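2-(3-amino-3-carboxypropyl)histidine synthase (Pyrococcus horikoshii, PDB 3LZD) catalyses the first step of diphthamide biosynthesis, using a [4Fe-4S] cluster to transfer the 3-amino-3-carboxypropyl group of S-adenosylmethionine to a histidine of elongation factor 2. Local coordinates at residues A55-I60 against E83-G88; P130-V135 against Q162-L167; I156-A161 against I211-S216; V269-K274 against L299-D304; V305-L310 against A333-V338. All blocks are in the same frame, centred on the assembly; numbering follows the deposited sequence.

Contact 1: A55-I60 against E83-G88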
# COMPACT_ATOMS: atom_id res chain seq x y z
N ALA A 55 -8.20 -25.00 11.00
CA ALA A 55 -8.25 -23.92 10.02
C ALA A 55 -8.79 -24.39 8.68
O ALA A 55 -8.41 -25.45 8.18
CB ALA A 55 -6.84 -23.32 9.84
N LYS A 56 -9.70 -23.60 8.11
CA LYS A 56 -10.30 -23.92 6.83
C LYS A 56 -9.89 -22.96 5.71
O LYS A 56 -9.87 -23.34 4.54
CB LYS A 56 -11.83 -23.89 6.95
CG LYS A 56 -12.49 -25.25 7.12
CD LYS A 56 -12.22 -25.86 8.48
CE LYS A 56 -13.02 -27.16 8.63
NZ LYS A 56 -12.79 -27.81 9.95
N ARG A 57 -9.56 -21.73 6.07
CA ARG A 57 -9.18 -20.72 5.08
C ARG A 57 -7.94 -19.97 5.59
O ARG A 57 -7.98 -19.33 6.65
CB ARG A 57 -10.35 -19.75 4.88
CG ARG A 57 -10.17 -18.71 3.78
CD ARG A 57 -11.34 -17.71 3.70
NE ARG A 57 -12.55 -18.24 3.04
CZ ARG A 57 -13.56 -18.84 3.66
NH1 ARG A 57 -13.55 -19.02 4.98
NH2 ARG A 57 -14.61 -19.26 2.96
N VAL A 58 -6.85 -20.04 4.84
CA VAL A 58 -5.62 -19.38 5.27
C VAL A 58 -5.03 -18.42 4.23
O VAL A 58 -5.19 -18.62 3.03
CB VAL A 58 -4.55 -20.43 5.67
CG1 VAL A 58 -4.06 -21.16 4.44
CG2 VAL A 58 -3.40 -19.76 6.41
N LEU A 59 -4.36 -17.38 4.72
CA LEU A 59 -3.72 -16.39 3.86
C LEU A 59 -2.21 -16.62 3.96
O LEU A 59 -1.67 -16.79 5.06
CB LEU A 59 -4.04 -14.98 4.34
CG LEU A 59 -3.39 -13.84 3.54
CD1 LEU A 59 -4.00 -13.77 2.14
CD2 LEU A 59 -3.57 -12.51 4.28
N ILE A 60 -1.52 -16.61 2.83
CA ILE A 60 -0.07 -16.83 2.84
C ILE A 60 0.71 -15.62 2.35
O ILE A 60 0.52 -15.20 1.20
CB ILE A 60 0.33 -18.01 1.92
CG1 ILE A 60 -0.42 -19.28 2.33
CG2 ILE A 60 1.84 -18.23 2.00
CD1 ILE A 60 -0.02 -20.50 1.50
N GLU A 83 -8.92 -23.93 2.12
CA GLU A 83 -8.98 -22.90 1.10
C GLU A 83 -7.79 -21.98 1.36
O GLU A 83 -7.52 -21.61 2.49
CB GLU A 83 -10.30 -22.13 1.21
CG GLU A 83 -10.50 -21.05 0.16
CD GLU A 83 -11.93 -20.51 0.15
OE1 GLU A 83 -12.46 -20.23 1.24
OE2 GLU A 83 -12.51 -20.36 -0.95
N VAL A 84 -7.08 -21.62 0.29
CA VAL A 84 -5.90 -20.79 0.41
C VAL A 84 -5.91 -19.54 -0.47
O VAL A 84 -6.25 -19.61 -1.65
CB VAL A 84 -4.64 -21.62 0.05
CG1 VAL A 84 -3.38 -20.77 0.18
CG2 VAL A 84 -4.57 -22.84 0.95
N PHE A 85 -5.57 -18.41 0.14
CA PHE A 85 -5.47 -17.12 -0.55
C PHE A 85 -3.99 -16.70 -0.45
O PHE A 85 -3.33 -16.95 0.57
CB PHE A 85 -6.29 -16.02 0.16
CG PHE A 85 -7.78 -16.24 0.16
CD1 PHE A 85 -8.59 -15.44 0.97
CD2 PHE A 85 -8.38 -17.23 -0.60
CE1 PHE A 85 -9.98 -15.63 1.03
CE2 PHE A 85 -9.77 -17.43 -0.55
CZ PHE A 85 -10.56 -16.63 0.28
N LEU A 86 -3.46 -16.08 -1.49
CA LEU A 86 -2.09 -15.59 -1.46
C LEU A 86 -2.17 -14.09 -1.23
O LEU A 86 -3.03 -13.42 -1.82
CB LEU A 86 -1.38 -15.81 -2.79
CG LEU A 86 -1.10 -17.25 -3.14
CD1 LEU A 86 -0.23 -17.28 -4.37
CD2 LEU A 86 -0.42 -17.95 -1.93
N HIS A 87 -1.31 -13.57 -0.37
CA HIS A 87 -1.32 -12.13 -0.15
C HIS A 87 -0.49 -11.57 -1.31
O HIS A 87 0.65 -11.98 -1.51
CB HIS A 87 -0.67 -11.77 1.19
CG HIS A 87 -0.86 -10.34 1.58
ND1 HIS A 87 0.12 -9.61 2.22
CD2 HIS A 87 -1.91 -9.51 1.44
CE1 HIS A 87 -0.32 -8.39 2.45
NE2 HIS A 87 -1.56 -8.30 1.98
N GLY A 88 -1.08 -10.66 -2.09
CA GLY A 88 -0.39 -10.11 -3.24
C GLY A 88 0.72 -9.10 -3.00
O GLY A 88 1.57 -8.89 -3.87
O HOH W 1 2.11 -14.55 -0.85
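R57-I60 and E83-H87 run side by side as neighbouring parallel strands, their axes 4.6 Å apart at the closest and inclined by 22°. They are the two strands of a beta-alpha-beta unit whose connecting helix is 67-78. R57 pairs with E83, V58 with V84, L59 with F85 and I60 with L86, and the backbone bonds step along the ladder as parallel pairing requires: E83 N to K56 O, V58 N to E83 O, F85 N to V58 O, I60 N to F85 O, H87 N to I60 O.

On the face carrying R57, E83, L59 and F85, a salt bridge heads the row. R57 and E83 lie alongside each other, and E83 OE1 comes over one face of the guanidinium to sit 2.7 Å from R57 NE. The R57 chain is extended as far as CD and turns about the CG-CD bond (chi3 -78°), which brings its end toward the glutamate; its CD passes 3.6 Å from F85 CE1. Further along, L59 CD1 rests 3.8 Å from F85 CB.

The other face carries only V58, I60, V84 and L86 from these segments, and helix 67-78 packs on it. I60 CD1 reaches back to V84 CG1 at 3.6 Å, while V58 CG1 meets V84 CG2 and I60 CB meets L86 CD2. On the side of strand 83-87 away from 57-60, F85-H87 pair in parallel with a strand of the second subunit, so the sheet continues through the dimer. Near H87, one water donates to both carbonyls, 2.7 Å from I60 O and 3.0 Å from H87 O.

Contact 2: P130-V135 against Q162-L167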
# COMPACT_ATOMS: atom_id res chain seq x y z
N PRO A 130 10.54 -19.50 8.81
CA PRO A 130 11.86 -18.90 8.57
C PRO A 130 12.65 -19.59 7.45
O PRO A 130 12.57 -20.81 7.26
CB PRO A 130 12.57 -19.06 9.92
CG PRO A 130 11.46 -19.16 10.91
CD PRO A 130 10.42 -19.98 10.19
N ALA A 131 13.43 -18.80 6.72
CA ALA A 131 14.26 -19.32 5.64
C ALA A 131 15.68 -19.48 6.17
O ALA A 131 16.25 -18.56 6.75
CB ALA A 131 14.25 -18.34 4.46
N PHE A 132 16.24 -20.66 5.97
CA PHE A 132 17.60 -20.95 6.43
C PHE A 132 18.47 -21.30 5.24
O PHE A 132 18.16 -22.23 4.49
CB PHE A 132 17.60 -22.10 7.44
CG PHE A 132 16.83 -21.80 8.69
CD1 PHE A 132 15.55 -22.30 8.87
CD2 PHE A 132 17.36 -20.96 9.67
CE1 PHE A 132 14.81 -21.96 10.00
CE2 PHE A 132 16.63 -20.62 10.79
CZ PHE A 132 15.36 -21.12 10.96
N ALA A 133 19.55 -20.55 5.05
CA ALA A 133 20.48 -20.80 3.95
C ALA A 133 21.33 -22.01 4.31
O ALA A 133 21.74 -22.17 5.46
CB ALA A 133 21.36 -19.59 3.71
N ARG A 134 21.60 -22.85 3.33
CA ARG A 134 22.39 -24.05 3.58
C ARG A 134 23.88 -23.82 3.82
O ARG A 134 24.49 -24.54 4.61
CB ARG A 134 22.23 -25.00 2.39
CG ARG A 134 22.75 -26.40 2.65
CD ARG A 134 22.33 -27.34 1.55
NE ARG A 134 20.87 -27.43 1.44
CZ ARG A 134 20.09 -28.15 2.24
NH1 ARG A 134 20.62 -28.87 3.23
NH2 ARG A 134 18.78 -28.16 2.05
N VAL A 135 24.47 -22.82 3.17
CA VAL A 135 25.90 -22.60 3.29
C VAL A 135 26.55 -22.74 4.67
O VAL A 135 26.14 -22.11 5.65
CB VAL A 135 26.30 -21.23 2.70
CG1 VAL A 135 25.64 -20.10 3.50
CG2 VAL A 135 27.82 -21.09 2.72
N GLN A 162 19.05 -15.89 8.09
CA GLN A 162 19.37 -17.00 7.20
C GLN A 162 20.59 -17.85 7.56
O GLN A 162 20.72 -18.98 7.06
CB GLN A 162 19.51 -16.49 5.76
CG GLN A 162 20.72 -15.62 5.54
CD GLN A 162 20.79 -15.08 4.13
OE1 GLN A 162 20.70 -15.83 3.16
NE2 GLN A 162 20.94 -13.77 4.01
N HIS A 163 21.48 -17.33 8.40
CA HIS A 163 22.67 -18.10 8.80
C HIS A 163 22.67 -18.39 10.29
O HIS A 163 23.67 -18.90 10.83
CB HIS A 163 23.95 -17.33 8.44
CG HIS A 163 24.07 -16.99 6.99
ND1 HIS A 163 23.99 -17.95 6.00
CD2 HIS A 163 24.22 -15.81 6.36
CE1 HIS A 163 24.09 -17.36 4.82
NE2 HIS A 163 24.22 -16.06 5.01
N ILE A 164 21.57 -18.08 10.97
CA ILE A 164 21.46 -18.25 12.42
C ILE A 164 21.70 -19.66 12.94
O ILE A 164 22.27 -19.84 14.01
CB ILE A 164 20.08 -17.70 12.93
CG1 ILE A 164 20.14 -17.43 14.44
CG2 ILE A 164 18.97 -18.67 12.61
CD1 ILE A 164 21.00 -16.23 14.82
N HIS A 165 21.27 -20.67 12.18
CA HIS A 165 21.47 -22.05 12.59
C HIS A 165 22.95 -22.38 12.55
O HIS A 165 23.37 -23.35 13.16
CB HIS A 165 20.72 -23.00 11.65
CG HIS A 165 21.08 -22.82 10.20
ND1 HIS A 165 20.91 -21.63 9.54
CD2 HIS A 165 21.60 -23.69 9.30
CE1 HIS A 165 21.31 -21.76 8.29
NE2 HIS A 165 21.74 -23.00 8.12
N GLN A 166 23.74 -21.57 11.85
CA GLN A 166 25.18 -21.80 11.76
C GLN A 166 25.99 -21.15 12.88
O GLN A 166 27.20 -21.38 12.98
CB GLN A 166 25.69 -21.31 10.40
CG GLN A 166 25.25 -22.13 9.20
CD GLN A 166 26.14 -23.32 8.93
OE1 GLN A 166 27.37 -23.22 9.00
NE2 GLN A 166 25.54 -24.45 8.59
N LEU A 167 25.35 -20.37 13.73
CA LEU A 167 26.05 -19.69 14.81
C LEU A 167 26.71 -20.63 15.82
O LEU A 167 27.79 -20.34 16.33
CB LEU A 167 25.10 -18.73 15.53
CG LEU A 167 25.69 -17.39 15.94
CD1 LEU A 167 26.33 -16.72 14.73
CD2 LEU A 167 24.59 -16.51 16.53
O HOH W 2 23.95 -20.58 6.46
O HOH W 3 23.05 -25.25 6.98
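The H165 ring lies between F132 and its own neighbour Q166: F132 CB sits over one face, 4.1 Å from the ring centroid in a CH-pi contact, and Q166 CG lies over the opposite face. These rings join two loops that follow strands 126-130 and 154-159, which belong to different sheets, and lead into helices 138-143 and 167-176. At the edge of the imidazole, in its plane, lies a water that bridges R134 O and H165 NE2. Beyond CB the phenyl ring of F132 turns its edge toward the imidazole, an offset edge-to-face pair with planes 75° apart. The rim of the phenyl ring also meets I164, whose CG2 approaches in the ring plane, 3.5 Å from F132 CE2.

The backbones are tied directly: A133 N donates to Q162 O at 2.8 Å, in the carbonyl plane and on a lone pair. H163 takes a different position. Its ring has Q162 CG over the centre of one face, while V135 CG1 and A133 CB come in obliquely at CE1, the valine methyl at 3.4 Å from H163 CE1. The amide of Q166 reaches past V135 O, and its OE1 accepts from V137 N, two residues past V135.

A second water fills in the polar side of the contact. It lies at the edge of the H163 ring, 2.7 Å from H163 ND1, and donates to V135 O at 2.8 Å.

Contact 3: I156-A161 against I211-S216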
# COMPACT_ATOMS: atom_id res chain seq x y z
N ILE A 156 32.49 -10.56 19.76
CA ILE A 156 31.04 -10.63 19.71
C ILE A 156 30.69 -11.18 18.33
O ILE A 156 31.18 -10.67 17.31
CB ILE A 156 30.42 -9.22 19.87
CG1 ILE A 156 30.80 -8.63 21.23
CG2 ILE A 156 28.89 -9.29 19.68
CD1 ILE A 156 30.46 -7.15 21.38
N VAL A 157 29.87 -12.22 18.27
CA VAL A 157 29.53 -12.81 16.99
C VAL A 157 28.06 -12.59 16.64
O VAL A 157 27.17 -12.85 17.46
CB VAL A 157 29.88 -14.31 16.98
CG1 VAL A 157 29.51 -14.96 15.65
CG2 VAL A 157 31.39 -14.47 17.22
N THR A 158 27.83 -12.11 15.42
CA THR A 158 26.50 -11.79 14.93
C THR A 158 26.30 -12.27 13.50
O THR A 158 27.26 -12.48 12.76
CB THR A 158 26.28 -10.25 14.89
OG1 THR A 158 27.24 -9.66 14.00
CG2 THR A 158 26.47 -9.64 16.26
N THR A 159 25.03 -12.44 13.12
CA THR A 159 24.69 -12.86 11.78
C THR A 159 23.22 -12.51 11.53
O THR A 159 22.55 -11.98 12.41
CB THR A 159 24.92 -14.38 11.57
OG1 THR A 159 24.81 -14.69 10.18
CG2 THR A 159 23.91 -15.21 12.34
N THR A 160 22.75 -12.76 10.31
CA THR A 160 21.36 -12.49 9.97
C THR A 160 20.58 -13.81 10.09
O THR A 160 21.17 -14.89 10.20
CB THR A 160 21.22 -12.01 8.51
OG1 THR A 160 21.82 -12.98 7.65
CG2 THR A 160 21.87 -10.65 8.30
N ALA A 161 19.26 -13.71 10.04
CA ALA A 161 18.36 -14.86 10.17
C ALA A 161 18.72 -16.09 9.36
O ALA A 161 18.71 -17.20 9.86
CB ALA A 161 16.92 -14.41 9.83
N ILE A 211 33.59 -6.87 16.95
CA ILE A 211 32.41 -7.60 16.49
C ILE A 211 32.65 -8.33 15.17
O ILE A 211 33.18 -7.74 14.22
CB ILE A 211 31.19 -6.65 16.29
CG1 ILE A 211 30.82 -5.97 17.62
CG2 ILE A 211 30.00 -7.44 15.72
CD1 ILE A 211 29.82 -4.82 17.49
N LEU A 212 32.27 -9.60 15.10
CA LEU A 212 32.38 -10.35 13.85
C LEU A 212 30.97 -10.48 13.25
O LEU A 212 30.02 -10.88 13.95
CB LEU A 212 32.94 -11.75 14.08
CG LEU A 212 32.87 -12.76 12.91
CD1 LEU A 212 33.68 -12.30 11.70
CD2 LEU A 212 33.41 -14.06 13.41
N PHE A 213 30.81 -10.09 11.98
CA PHE A 213 29.53 -10.24 11.31
C PHE A 213 29.68 -11.28 10.21
O PHE A 213 30.57 -11.18 9.35
CB PHE A 213 29.04 -8.92 10.69
CG PHE A 213 27.81 -9.07 9.83
CD1 PHE A 213 26.55 -9.21 10.41
CD2 PHE A 213 27.92 -9.16 8.44
CE1 PHE A 213 25.41 -9.42 9.62
CE2 PHE A 213 26.79 -9.37 7.64
CZ PHE A 213 25.52 -9.50 8.24
N ILE A 214 28.82 -12.30 10.24
CA ILE A 214 28.85 -13.35 9.22
C ILE A 214 27.68 -13.14 8.27
O ILE A 214 26.52 -13.26 8.66
CB ILE A 214 28.70 -14.76 9.84
CG1 ILE A 214 29.80 -15.00 10.86
CG2 ILE A 214 28.74 -15.81 8.72
CD1 ILE A 214 29.70 -16.34 11.56
N GLY A 215 27.98 -12.80 7.02
CA GLY A 215 26.93 -12.58 6.04
C GLY A 215 27.39 -11.77 4.84
O GLY A 215 28.53 -11.35 4.75
N SER A 216 26.48 -11.58 3.90
CA SER A 216 26.77 -10.81 2.69
C SER A 216 26.16 -9.42 2.85
O SER A 216 25.38 -9.17 3.77
CB SER A 216 26.16 -11.49 1.47
OG SER A 216 26.66 -12.81 1.34
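T158 sits beside F213 on neighbouring parallel strands, 154-159 and 210-214, inner neighbours in one mixed sheet. Its CB stands 3.9 Å from L212 O. From there OG1 takes the position between backbone N and carbonyl carbon (chi1 61°), which turns it to the neighbouring strand, 3.0 Å from L212 O, to which it donates. The same hydroxyl oxygen brushes the rim of the F213 ring, 3.7 Å from CD1. The other branch, CG2, approaches I211 CG2.

L212 O also accepts from T158 N at 2.9 Å, so one residue grips this carbonyl twice. The amide arrives nearly in line with the C=O bond and the hydroxyl at a slant, tilted 35° from the carbonyl plane. L212 N to I156 O and I214 N to T158 O complete the ladder. Beyond F213, T160 CG2 meets the ring edge in plane, 3.8 Å from F213 CZ; helix 219-228 packs on this side and helix 167-176 on the other.

Next along, T159 OG1, anti to its own amide nitrogen, donates to I214 O at 2.7 Å. Two threonine hydroxyls thus bond to main-chain carbonyls of the next strand, supplementing the backbone ladder with side-chain bonds in an otherwise largely apolar, buried setting.

Contact 4: V269-K274 against L299-D304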
# COMPACT_ATOMS: atom_id res chain seq x y z
N VAL A 269 6.54 14.58 8.88
CA VAL A 269 7.02 13.57 9.81
C VAL A 269 6.17 12.34 9.57
O VAL A 269 4.97 12.31 9.90
CB VAL A 269 6.89 14.04 11.27
CG1 VAL A 269 7.35 12.95 12.22
CG2 VAL A 269 7.74 15.30 11.46
N ILE A 270 6.80 11.32 9.00
CA ILE A 270 6.12 10.11 8.58
C ILE A 270 6.10 8.89 9.48
O ILE A 270 7.10 8.54 10.11
CB ILE A 270 6.69 9.66 7.20
CG1 ILE A 270 6.60 10.82 6.21
CG2 ILE A 270 5.93 8.44 6.67
CD1 ILE A 270 7.57 10.71 5.04
N VAL A 271 4.94 8.23 9.52
CA VAL A 271 4.80 6.98 10.26
C VAL A 271 4.19 5.96 9.29
O VAL A 271 3.57 6.33 8.29
CB VAL A 271 3.88 7.08 11.49
CG1 VAL A 271 4.53 7.92 12.57
CG2 VAL A 271 2.53 7.63 11.08
N SER A 272 4.39 4.69 9.58
CA SER A 272 3.84 3.62 8.77
C SER A 272 2.89 2.81 9.63
O SER A 272 3.20 2.51 10.78
CB SER A 272 4.95 2.71 8.26
OG SER A 272 4.40 1.52 7.72
N ILE A 273 1.74 2.44 9.09
CA ILE A 273 0.79 1.67 9.88
C ILE A 273 1.15 0.17 9.96
O ILE A 273 0.37 -0.62 10.49
CB ILE A 273 -0.64 1.82 9.34
CG1 ILE A 273 -0.69 1.42 7.87
CG2 ILE A 273 -1.10 3.25 9.52
CD1 ILE A 273 -2.12 1.26 7.34
N LYS A 274 2.29 -0.21 9.40
CA LYS A 274 2.72 -1.61 9.48
C LYS A 274 2.89 -1.87 10.97
O LYS A 274 3.57 -1.12 11.67
CB LYS A 274 4.05 -1.83 8.73
CG LYS A 274 3.90 -1.79 7.20
CD LYS A 274 5.23 -2.00 6.49
CE LYS A 274 5.15 -1.62 4.99
NZ LYS A 274 4.16 -2.41 4.21
N LEU A 299 2.34 15.61 10.78
CA LEU A 299 2.46 14.16 10.91
C LEU A 299 1.75 13.49 9.72
O LEU A 299 0.57 13.77 9.43
CB LEU A 299 1.86 13.70 12.25
CG LEU A 299 2.09 12.26 12.72
CD1 LEU A 299 2.25 12.26 14.23
CD2 LEU A 299 0.91 11.37 12.30
N ILE A 300 2.48 12.62 9.02
CA ILE A 300 1.94 11.92 7.86
C ILE A 300 1.84 10.42 8.11
O ILE A 300 2.81 9.79 8.52
CB ILE A 300 2.84 12.16 6.62
CG1 ILE A 300 2.92 13.67 6.34
CG2 ILE A 300 2.29 11.39 5.40
CD1 ILE A 300 4.06 14.07 5.41
N VAL A 301 0.66 9.87 7.84
CA VAL A 301 0.38 8.45 8.01
C VAL A 301 0.38 7.72 6.66
O VAL A 301 -0.34 8.11 5.74
CB VAL A 301 -1.00 8.25 8.68
CG1 VAL A 301 -1.28 6.77 8.86
CG2 VAL A 301 -1.05 8.97 10.01
N MET A 302 1.19 6.66 6.55
CA MET A 302 1.27 5.86 5.32
C MET A 302 1.39 4.37 5.65
O MET A 302 1.46 3.98 6.82
CB MET A 302 2.53 6.23 4.51
CG MET A 302 2.75 7.70 4.30
SD MET A 302 4.33 7.98 3.45
CE MET A 302 3.86 7.53 1.73
N ASN A 303 1.42 3.54 4.62
CA ASN A 303 1.62 2.12 4.80
C ASN A 303 3.01 1.95 4.22
O ASN A 303 4.00 2.01 4.95
CB ASN A 303 0.61 1.28 4.01
CG ASN A 303 0.99 -0.19 3.98
OD1 ASN A 303 1.59 -0.71 4.93
ND2 ASN A 303 0.65 -0.87 2.89
N ASP A 304 3.09 1.76 2.91
CA ASP A 304 4.38 1.66 2.25
C ASP A 304 4.87 3.11 2.15
O ASP A 304 4.18 3.97 1.59
CB ASP A 304 4.25 1.05 0.85
CG ASP A 304 3.57 -0.33 0.87
OD1 ASP A 304 3.87 -1.13 1.79
OD2 ASP A 304 2.76 -0.61 -0.03
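This is a buried pairing of two parallel strands, 266-272 and 296-302, which with helix 280-292 form a beta-alpha-beta unit; past the strand ends it becomes a polar contact close to the iron-sulfur cluster. The strand axes approach to 4.5 Å and are inclined by 27°. I300 N bonds to V269 O, V271 N to I300 O, M302 N to V271 O, and I273 N to M302 O, the last carrying the ladder one step into the loop.

On one face I270 CG2 touches the sulfur of M302, 3.6 Å from SD, and I270 CG1 lies against I300 CB. On the face turned to helix 280-292, V271 CG2 meets V301 CG2. I273 crosses V301 at about a right angle, its CG2 at 3.6 Å from V301 CG1. L299-V301 also pair with a strand of the second subunit.

S272 OG works both ways: it donates to N303 O at 2.8 Å and accepts from K274 N at 3.2 Å, which makes an ST turn. K274 then runs out extended and bends only at its last torsion (chi4 -61°), setting NZ 2.8 Å from D304 OD1, nearly along that C-O bond. N303 OD1 takes a longer bond from K274 NZ, with the ammonium above the amide plane at 3.2 Å.

D96, next to the cluster ligand C95, forms a further salt bridge with K274 NZ. Two carboxylates and an amide oxygen thus bond one ammonium, on a side chain that comes to about 7 Å from the cluster, and these bonds would hold the lysine's end in place beside it.

Contact 5: V305-L310 against A333-V338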
# COMPACT_ATOMS: atom_id res chain seq x y z
N VAL A 305 6.04 3.37 2.71
CA VAL A 305 6.61 4.71 2.68
C VAL A 305 7.49 4.94 1.46
O VAL A 305 8.51 4.28 1.29
CB VAL A 305 7.47 4.96 3.94
CG1 VAL A 305 8.29 6.24 3.77
CG2 VAL A 305 6.56 5.06 5.17
N ASN A 306 7.09 5.86 0.59
CA ASN A 306 7.90 6.18 -0.57
C ASN A 306 7.63 7.62 -0.99
O ASN A 306 6.51 8.12 -0.86
CB ASN A 306 7.66 5.21 -1.72
CG ASN A 306 6.29 5.33 -2.31
OD1 ASN A 306 5.91 6.39 -2.82
ND2 ASN A 306 5.53 4.24 -2.26
N TYR A 307 8.68 8.28 -1.46
CA TYR A 307 8.62 9.67 -1.87
C TYR A 307 7.56 10.06 -2.91
O TYR A 307 6.89 11.09 -2.76
CB TYR A 307 10.00 10.10 -2.40
CG TYR A 307 10.04 11.55 -2.79
CD1 TYR A 307 9.95 12.55 -1.84
CD2 TYR A 307 10.09 11.92 -4.13
CE1 TYR A 307 9.91 13.90 -2.20
CE2 TYR A 307 10.05 13.25 -4.51
CZ TYR A 307 9.96 14.24 -3.54
OH TYR A 307 9.92 15.57 -3.91
N HIS A 308 7.40 9.26 -3.95
CA HIS A 308 6.43 9.56 -4.99
C HIS A 308 5.03 9.93 -4.49
O HIS A 308 4.39 10.83 -5.04
CB HIS A 308 6.28 8.38 -5.96
CG HIS A 308 5.18 8.58 -6.96
ND1 HIS A 308 5.31 9.43 -8.04
CD2 HIS A 308 3.92 8.10 -7.01
CE1 HIS A 308 4.17 9.46 -8.71
NE2 HIS A 308 3.31 8.66 -8.10
N LYS A 309 4.54 9.24 -3.47
CA LYS A 309 3.21 9.54 -2.97
C LYS A 309 3.17 10.92 -2.32
O LYS A 309 2.11 11.56 -2.26
CB LYS A 309 2.78 8.49 -1.95
CG LYS A 309 2.80 7.05 -2.45
CD LYS A 309 2.49 6.09 -1.30
CE LYS A 309 2.57 4.63 -1.72
NZ LYS A 309 2.40 3.74 -0.55
N LEU A 310 4.32 11.38 -1.86
CA LEU A 310 4.42 12.67 -1.18
C LEU A 310 4.83 13.87 -2.03
O LEU A 310 4.69 15.01 -1.57
CB LEU A 310 5.41 12.53 -0.02
CG LEU A 310 5.22 11.32 0.91
CD1 LEU A 310 6.32 11.29 1.95
CD2 LEU A 310 3.85 11.38 1.57
N ALA A 333 15.51 7.63 -4.58
CA ALA A 333 14.09 7.87 -4.82
C ALA A 333 13.59 9.17 -4.18
O ALA A 333 12.63 9.77 -4.66
CB ALA A 333 13.27 6.69 -4.31
N TRP A 334 14.26 9.60 -3.11
CA TRP A 334 13.86 10.81 -2.40
C TRP A 334 14.48 12.06 -3.02
O TRP A 334 15.70 12.23 -2.98
CB TRP A 334 14.26 10.70 -0.93
CG TRP A 334 13.47 9.67 -0.21
CD1 TRP A 334 13.62 8.32 -0.29
CD2 TRP A 334 12.33 9.90 0.61
NE1 TRP A 334 12.63 7.69 0.44
CE2 TRP A 334 11.83 8.64 1.00
CE3 TRP A 334 11.68 11.05 1.06
CZ2 TRP A 334 10.70 8.50 1.81
CZ3 TRP A 334 10.56 10.91 1.87
CH2 TRP A 334 10.08 9.64 2.23
N ARG A 335 13.64 12.91 -3.58
CA ARG A 335 14.09 14.14 -4.23
C ARG A 335 14.29 15.29 -3.26
O ARG A 335 14.84 16.33 -3.62
CB ARG A 335 13.11 14.54 -5.34
CG ARG A 335 12.79 13.42 -6.34
CD ARG A 335 14.03 12.89 -7.03
NE ARG A 335 14.72 13.95 -7.78
CZ ARG A 335 15.88 13.79 -8.41
NH1 ARG A 335 16.49 12.61 -8.40
NH2 ARG A 335 16.42 14.81 -9.06
N LYS A 336 13.83 15.12 -2.03
CA LYS A 336 13.99 16.13 -0.98
C LYS A 336 14.73 15.44 0.16
O LYS A 336 14.69 14.21 0.27
CB LYS A 336 12.62 16.61 -0.49
CG LYS A 336 11.83 17.39 -1.53
CD LYS A 336 10.41 17.58 -1.06
CE LYS A 336 9.53 18.19 -2.15
NZ LYS A 336 8.09 18.01 -1.82
N PRO A 337 15.44 16.20 1.00
CA PRO A 337 16.15 15.56 2.11
C PRO A 337 15.21 14.78 3.02
O PRO A 337 14.13 15.27 3.39
CB PRO A 337 16.82 16.73 2.82
CG PRO A 337 15.89 17.86 2.55
CD PRO A 337 15.52 17.67 1.11
N VAL A 338 15.61 13.56 3.37
CA VAL A 338 14.81 12.71 4.25
C VAL A 338 15.72 12.22 5.38
O VAL A 338 16.79 11.68 5.14
CB VAL A 338 14.18 11.53 3.46
CG1 VAL A 338 15.26 10.69 2.80
CG2 VAL A 338 13.31 10.68 4.39
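The short, weakly bonded helix 307-310, which follows strand 296-302, meets here the loop that leads into strand 338-339 of the same parallel sheet. Y307 is the largest single contributor. Its CB lies over one face of the W334 indole, 4.0 Å from the centroid of the six-membered ring, in a CH-pi contact; V338 CG2 covers the opposite indole face. With CG anti to the amide nitrogen (chi1 -178°), the phenol ring reaches to R335 and K336, its plane 52° from that of the indole.

R335 N sits over the centre of one tyrosine face, and the arginine chain crosses the ring at about a right angle, with CG 3.3 Å from Y307 CE2. K336 comes in at the rim, its CE 3.2 Å from Y307 OH, while its ammonium goes on to the carbonyl of F315. V305 CG1 approaches the indole in its plane, 3.8 Å from W334 CZ2, and L310 CD1 lies 4.1 Å from W334 CH2.

No hydrogen bond crosses between the segments. Within the first, N306 OD1 accepts from K309 N at 3.2 Å, nearly in line with the side-chain C=O. An asparagine side chain bonding the amide three residues on is the classic N-cap bond, here at the start of a single short turn.

In the fold
The contacts sample three sheets placed round the cluster. Contact 1 belongs to the first, contact 3 to the second and contacts 4 and 5 to the third, consistent with the gene triplication proposed for this enzyme; contact 2 joins loops of the first two. Contacts 2 and 3 touch, L167 CD1 lying 3.7 Å from V157 CG1. Contacts 4 and 5 touch as well, through I270 CD1 and L310 CD1 at 3.4 Å. Contacts 1 and 4 have centres 27 Å apart within a subunit, yet across the dimer F85 packs on L299 of the second subunit. The side chain of K274 lies about 7 Å from the cluster, that of T160 about 10 Å.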